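Local coordinates for stromal cell-derived factor 2-like protein (Arabidopsis thaliana, PDB 3MAL) that takes part in protein quality control and the unfolded protein response of the endoplasmic reticulum, in a complex with ERDJ3B and BIP1, at residues I24-E29 / W184-G189. Residues are numbered along the deposited sequence; the frame is centred on the assembly and turned at random.
Sequences IKLMHE and WLAAEG
With CG anti to its carbonyl carbon (chi1 -63°), Trp-184 slides its indole between Leu-26 and His-28, both of which carry CG anti to the backbone N. Leu-26 lays CD2 over one face, near the rim, while its CG lies 3.8 Å from CE3 of Trp-184. On the opposite face, CB of His-28 makes a CH-pi contact 4.0 Å from the centroid of the six-membered ring of Trp-184, and the imidazole turns an edge toward it, planes at 62°. NE1 of Trp-184 donates a hydrogen bond to the backbone O of Leu-155.

On the other side of the sheet lie Lys-25, Met-27, Leu-185 and Ala-187. Lys-25, extended beyond CG, forms a salt bridge, NZ to OE1 of Glu-188 at 3.1 Å; OE2 makes a second with Arg-34, and two cations thus share one carboxylate. Further along, Met-27 and Leu-185 point the same way, CE of Met-27 meeting CD1 of Leu-185 at a tight 3.3 Å.

Backbone bonds join Lys-25 with Ala-187 and Met-27 with Leu-185 in both directions. This antiparallel pairing of strands 23-28 and 184-190, one early and one late in the chain, closes the six-stranded barrel of the beta-trefoil fold built from MIR motifs.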
loop_
_atom_site.group_PDB
_atom_site.type_symbol
_atom_site.label_atom_id
_atom_site.label_comp_id
_atom_site.label_asym_id
_atom_site.label_seq_id
_atom_site.Cartn_x
_atom_site.Cartn_y
_atom_site.Cartn_z
ATOM N N ILE A 24 -8.508 4.004 4.058
ATOM C CA ILE A 24 -7.346 4.732 4.562
ATOM C C ILE A 24 -6.560 5.408 3.446
ATOM O O ILE A 24 -6.647 5.002 2.282
ATOM C CB ILE A 24 -6.369 3.813 5.356
ATOM C CG1 ILE A 24 -5.678 2.799 4.434
ATOM C CG2 ILE A 24 -7.082 3.207 6.600
ATOM C CD1 ILE A 24 -4.506 2.045 5.077
ATOM N N LYS A 25 -5.815 6.446 3.817
ATOM C CA LYS A 25 -4.659 6.862 3.049
ATOM C C LYS A 25 -3.395 6.381 3.776
ATOM O O LYS A 25 -3.408 6.147 4.993
ATOM C CB LYS A 25 -4.652 8.365 2.831
ATOM C CG LYS A 25 -5.881 8.858 2.098
ATOM C CD LYS A 25 -5.681 10.291 1.589
ATOM C CE LYS A 25 -6.919 10.747 0.800
ATOM N NZ LYS A 25 -6.771 12.174 0.391
ATOM N N LEU A 26 -2.340 6.148 3.005
ATOM C CA LEU A 26 -1.072 5.692 3.534
ATOM C C LEU A 26 -0.012 6.711 3.164
ATOM O O LEU A 26 0.306 6.889 1.980
ATOM C CB LEU A 26 -0.739 4.306 2.967
ATOM C CG LEU A 26 0.243 3.509 3.817
ATOM C CD1 LEU A 26 -0.397 2.999 5.127
ATOM C CD2 LEU A 26 0.827 2.341 2.980
ATOM N N MET A 27 0.516 7.402 4.174
ATOM C CA MET A 27 1.479 8.454 3.962
ATOM C C MET A 27 2.900 7.962 4.215
ATOM O O MET A 27 3.181 7.347 5.252
ATOM C CB MET A 27 1.168 9.637 4.879
ATOM C CG MET A 27 2.044 10.869 4.626
ATOM S SD MET A 27 1.913 12.154 5.896
ATOM C CE MET A 27 2.972 11.457 7.151
ATOM N N HIS A 28 3.779 8.255 3.253
ATOM C CA HIS A 28 5.225 8.021 3.350
ATOM C C HIS A 28 5.807 8.925 4.438
ATOM O O HIS A 28 5.681 10.147 4.368
ATOM C CB HIS A 28 5.842 8.355 1.995
ATOM C CG HIS A 28 7.309 8.055 1.881
ATOM N ND1 HIS A 28 7.834 6.787 2.018
ATOM C CD2 HIS A 28 8.354 8.862 1.583
ATOM C CE1 HIS A 28 9.141 6.826 1.820
ATOM N NE2 HIS A 28 9.484 8.076 1.572
ATOM N N GLU A 29 6.407 8.349 5.465
ATOM C CA GLU A 29 6.848 9.228 6.570
ATOM C C GLU A 29 7.836 10.331 6.189
ATOM O O GLU A 29 7.702 11.454 6.645
ATOM C CB GLU A 29 7.415 8.450 7.736
ATOM C CG GLU A 29 7.750 9.383 8.915
ATOM C CD GLU A 29 8.258 8.615 10.122
ATOM O OE1 GLU A 29 9.192 7.792 9.964
ATOM O OE2 GLU A 29 7.740 8.844 11.247
ATOM N N TRP A 184 5.822 4.003 6.858
ATOM C CA TRP A 184 4.559 4.606 6.440
ATOM C C TRP A 184 3.654 4.844 7.655
ATOM O O TRP A 184 3.855 4.257 8.717
ATOM C CB TRP A 184 3.837 3.687 5.436
ATOM C CG TRP A 184 4.606 3.482 4.144
ATOM C CD1 TRP A 184 5.658 2.634 3.938
ATOM C CD2 TRP A 184 4.373 4.141 2.886
ATOM N NE1 TRP A 184 6.094 2.724 2.632
ATOM C CE2 TRP A 184 5.325 3.640 1.967
ATOM C CE3 TRP A 184 3.463 5.106 2.452
ATOM C CZ2 TRP A 184 5.384 4.072 0.632
ATOM C CZ3 TRP A 184 3.516 5.539 1.124
ATOM C CH2 TRP A 184 4.468 5.015 0.231
ATOM N N LEU A 185 2.647 5.691 7.458
ATOM C CA LEU A 185 1.650 6.038 8.475
ATOM C C LEU A 185 0.243 6.031 7.829
ATOM O O LEU A 185 0.022 6.660 6.782
ATOM C CB LEU A 185 1.952 7.438 9.043
ATOM C CG LEU A 185 3.402 7.671 9.532
ATOM C CD1 LEU A 185 3.954 9.028 9.141
ATOM C CD2 LEU A 185 3.516 7.494 11.014
ATOM N N ALA A 186 -0.696 5.316 8.429
ATOM C CA ALA A 186 -2.084 5.436 7.989
ATOM C C ALA A 186 -2.651 6.771 8.466
ATOM O O ALA A 186 -2.469 7.168 9.630
ATOM C CB ALA A 186 -2.940 4.255 8.483
ATOM N N ALA A 187 -3.336 7.468 7.561
ATOM C CA ALA A 187 -3.964 8.765 7.893
ATOM C C ALA A 187 -5.309 8.993 7.173
ATOM O O ALA A 187 -5.705 8.219 6.269
ATOM C CB ALA A 187 -2.992 9.889 7.566
ATOM N N GLU A 188 -6.013 10.055 7.555
ATOM C CA GLU A 188 -7.205 10.484 6.811
ATOM C C GLU A 188 -8.228 9.377 6.580
ATOM O O GLU A 188 -8.952 9.398 5.597
ATOM C CB GLU A 188 -6.818 11.086 5.452
ATOM C CG GLU A 188 -6.128 12.376 5.616
ATOM C CD GLU A 188 -5.652 13.002 4.322
ATOM O OE1 GLU A 188 -6.379 13.038 3.298
ATOM O OE2 GLU A 188 -4.532 13.519 4.355
ATOM N N GLY A 189 -8.301 8.417 7.482
ATOM C CA GLY A 189 -9.127 7.259 7.206
ATOM C C GLY A 189 -10.557 7.345 7.696
ATOM O O GLY A 189 -10.935 8.277 8.403
#